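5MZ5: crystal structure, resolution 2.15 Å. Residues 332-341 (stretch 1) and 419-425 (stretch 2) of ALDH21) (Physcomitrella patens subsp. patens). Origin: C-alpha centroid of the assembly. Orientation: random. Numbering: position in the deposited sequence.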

# COMPACT_ATOMS: atom_id res chain seq x y z
N LEU A 332 -15.44 27.99 -29.72
CA LEU A 332 -16.24 28.29 -28.53
C LEU A 332 -16.02 29.69 -28.01
O LEU A 332 -16.81 30.16 -27.20
CB LEU A 332 -15.89 27.28 -27.41
CG LEU A 332 -15.95 25.78 -27.73
CD1 LEU A 332 -15.44 24.95 -26.56
CD2 LEU A 332 -17.36 25.35 -28.17
N TYR A 333 -14.92 30.33 -28.44
CA TYR A 333 -14.43 31.61 -27.93
C TYR A 333 -15.49 32.72 -27.75
O TYR A 333 -15.61 33.22 -26.63
CB TYR A 333 -13.26 32.12 -28.77
CG TYR A 333 -12.53 33.26 -28.08
CD1 TYR A 333 -11.62 33.00 -27.05
CD2 TYR A 333 -12.79 34.59 -28.41
CE1 TYR A 333 -10.96 34.04 -26.40
CE2 TYR A 333 -12.14 35.63 -27.76
CZ TYR A 333 -11.22 35.36 -26.75
OH TYR A 333 -10.56 36.38 -26.12
N ASP A 334 -16.20 33.13 -28.82
CA ASP A 334 -17.18 34.23 -28.74
C ASP A 334 -18.31 33.93 -27.76
O ASP A 334 -18.68 34.80 -26.97
CB ASP A 334 -17.71 34.62 -30.13
CG ASP A 334 -16.67 35.15 -31.11
OD1 ASP A 334 -15.63 35.68 -30.66
OD2 ASP A 334 -16.94 35.11 -32.33
N GLU A 335 -18.82 32.68 -27.77
CA GLU A 335 -19.89 32.24 -26.88
C GLU A 335 -19.43 32.27 -25.40
O GLU A 335 -20.16 32.78 -24.55
CB GLU A 335 -20.41 30.87 -27.30
CG GLU A 335 -21.70 30.48 -26.60
CD GLU A 335 -22.34 29.17 -27.03
OE1 GLU A 335 -21.63 28.29 -27.56
OE2 GLU A 335 -23.57 29.03 -26.81
N VAL A 336 -18.22 31.75 -25.12
CA VAL A 336 -17.63 31.71 -23.78
C VAL A 336 -17.38 33.14 -23.28
O VAL A 336 -17.84 33.47 -22.19
CB VAL A 336 -16.38 30.79 -23.68
CG1 VAL A 336 -15.67 30.91 -22.32
CG2 VAL A 336 -16.77 29.33 -23.95
N LYS A 337 -16.68 33.97 -24.07
CA LYS A 337 -16.38 35.37 -23.73
C LYS A 337 -17.67 36.14 -23.37
O LYS A 337 -17.71 36.81 -22.34
CB LYS A 337 -15.63 36.05 -24.90
CG LYS A 337 -15.32 37.54 -24.67
CD LYS A 337 -14.32 38.06 -25.68
CE LYS A 337 -14.91 38.46 -27.01
NZ LYS A 337 -13.96 39.27 -27.82
N GLU A 338 -18.72 36.02 -24.20
CA GLU A 338 -20.00 36.67 -23.98
C GLU A 338 -20.63 36.23 -22.63
O GLU A 338 -20.94 37.09 -21.80
CB GLU A 338 -20.92 36.37 -25.17
CG GLU A 338 -22.23 37.12 -25.18
CD GLU A 338 -23.23 36.55 -26.18
OE1 GLU A 338 -23.67 35.40 -25.97
OE2 GLU A 338 -23.56 37.25 -27.16
N GLY A 339 -20.78 34.92 -22.44
CA GLY A 339 -21.35 34.34 -21.23
C GLY A 339 -20.54 34.62 -19.97
O GLY A 339 -21.12 34.94 -18.93
N PHE A 340 -19.20 34.51 -20.08
CA PHE A 340 -18.27 34.76 -18.98
C PHE A 340 -18.30 36.22 -18.54
O PHE A 340 -18.51 36.47 -17.35
CB PHE A 340 -16.85 34.28 -19.32
CG PHE A 340 -15.82 34.35 -18.21
CD1 PHE A 340 -15.90 33.50 -17.11
CD2 PHE A 340 -14.73 35.21 -18.31
CE1 PHE A 340 -14.94 33.56 -16.10
CE2 PHE A 340 -13.76 35.24 -17.31
CZ PHE A 340 -13.87 34.42 -16.20
N VAL A 341 -18.15 37.18 -19.48
CA VAL A 341 -18.19 38.63 -19.19
C VAL A 341 -19.55 39.03 -18.60
O VAL A 341 -19.59 39.77 -17.62
CB VAL A 341 -17.75 39.51 -20.40
CG1 VAL A 341 -18.08 40.98 -20.19
CG2 VAL A 341 -16.26 39.34 -20.70
N VAL A 419 -8.77 39.12 -11.29
CA VAL A 419 -8.35 39.40 -12.66
C VAL A 419 -8.15 38.11 -13.42
O VAL A 419 -7.41 37.24 -12.96
CB VAL A 419 -7.09 40.31 -12.75
CG1 VAL A 419 -6.83 40.76 -14.20
CG2 VAL A 419 -7.20 41.53 -11.85
N VAL A 420 -8.79 38.02 -14.60
CA VAL A 420 -8.70 36.87 -15.51
C VAL A 420 -8.17 37.31 -16.87
O VAL A 420 -8.70 38.24 -17.47
CB VAL A 420 -10.03 36.08 -15.64
CG1 VAL A 420 -9.91 34.94 -16.65
CG2 VAL A 420 -10.49 35.55 -14.28
N LEU A 421 -7.11 36.63 -17.34
CA LEU A 421 -6.53 36.88 -18.65
C LEU A 421 -7.07 35.87 -19.65
O LEU A 421 -6.80 34.68 -19.52
CB LEU A 421 -5.00 36.87 -18.62
CG LEU A 421 -4.31 37.86 -17.67
CD1 LEU A 421 -2.87 37.98 -18.00
CD2 LEU A 421 -4.95 39.24 -17.70
N LEU A 422 -7.87 36.35 -20.61
CA LEU A 422 -8.52 35.55 -21.63
C LEU A 422 -7.71 35.44 -22.91
O LEU A 422 -7.18 36.44 -23.41
CB LEU A 422 -9.92 36.13 -21.93
CG LEU A 422 -10.82 35.42 -22.94
CD1 LEU A 422 -11.13 33.96 -22.52
CD2 LEU A 422 -12.11 36.19 -23.13
N TYR A 423 -7.62 34.22 -23.45
CA TYR A 423 -6.90 33.90 -24.69
C TYR A 423 -7.68 32.89 -25.52
O TYR A 423 -8.43 32.06 -24.99
CB TYR A 423 -5.51 33.31 -24.38
CG TYR A 423 -4.61 34.22 -23.57
CD1 TYR A 423 -3.91 35.26 -24.18
CD2 TYR A 423 -4.49 34.06 -22.19
CE1 TYR A 423 -3.10 36.12 -23.43
CE2 TYR A 423 -3.67 34.91 -21.43
CZ TYR A 423 -2.98 35.93 -22.06
OH TYR A 423 -2.17 36.78 -21.34
N LYS A 424 -7.45 32.94 -26.82
CA LYS A 424 -8.02 32.04 -27.81
C LYS A 424 -6.90 31.12 -28.30
O LYS A 424 -5.74 31.54 -28.35
CB LYS A 424 -8.56 32.86 -28.99
CG LYS A 424 -9.29 32.05 -30.07
CD LYS A 424 -9.82 32.91 -31.25
CE LYS A 424 -8.82 33.61 -32.13
NZ LYS A 424 -9.50 34.58 -33.04
N TYR A 425 -7.24 29.88 -28.65
CA TYR A 425 -6.29 28.94 -29.24
C TYR A 425 -6.98 28.14 -30.34
O TYR A 425 -8.22 28.03 -30.35
CB TYR A 425 -5.61 28.03 -28.17
CG TYR A 425 -6.53 26.98 -27.58
CD1 TYR A 425 -6.72 25.76 -28.22
CD2 TYR A 425 -7.20 27.21 -26.38
CE1 TYR A 425 -7.59 24.80 -27.70
CE2 TYR A 425 -8.03 26.24 -25.83
CZ TYR A 425 -8.23 25.04 -26.50
OH TYR A 425 -9.10 24.12 -25.99

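Helix 333-341 lies against strand 419-425 and runs nearly antiparallel to it, at 165°, with the axes 10.0 Å apart at closest approach. No hydrogen bond crosses between them. Within the helix, backbone bonds such as Lys337 N to Tyr333 O (2.9 Å) link successive turns. The contact is mostly side-chain packing; 348 Å² is buried, both sides summed. Along the strand the side chains alternate, so that the CA-to-CB bonds of Val420, Leu422 and Lys424 point toward the helix. Val420 comes first, its CG1 lying 3.9 Å from CE2 of Phe340, an apolar contact between two buried side chains. Leu422 follows and packs against Tyr333 and Lys337, one helical turn apart. Its CD2 lies 3.8 Å from Lys337 CG, and its CG lies 3.7 Å from Tyr333 CE1 and 3.3 Å from Tyr333 OH, a hydroxyl hydrogen-bonded elsewhere in the structure. The CA-to-CB bond of Tyr423 points away, and its backbone makes the contact: its O sits near the plane of the Tyr333 ring, at the edge, 3.5 Å from CE1. Lys424 closes the contact where the backbones come nearest, its CA 6.4 Å from Tyr333 CA. Its CB lies over one face of the Tyr333 ring, 3.6 Å from CD1 and 4.0 Å from the ring centroid, in a CH-pi contact that sets the CB hydrogens against the electron-rich ring face, while the charged end leads away from the helix.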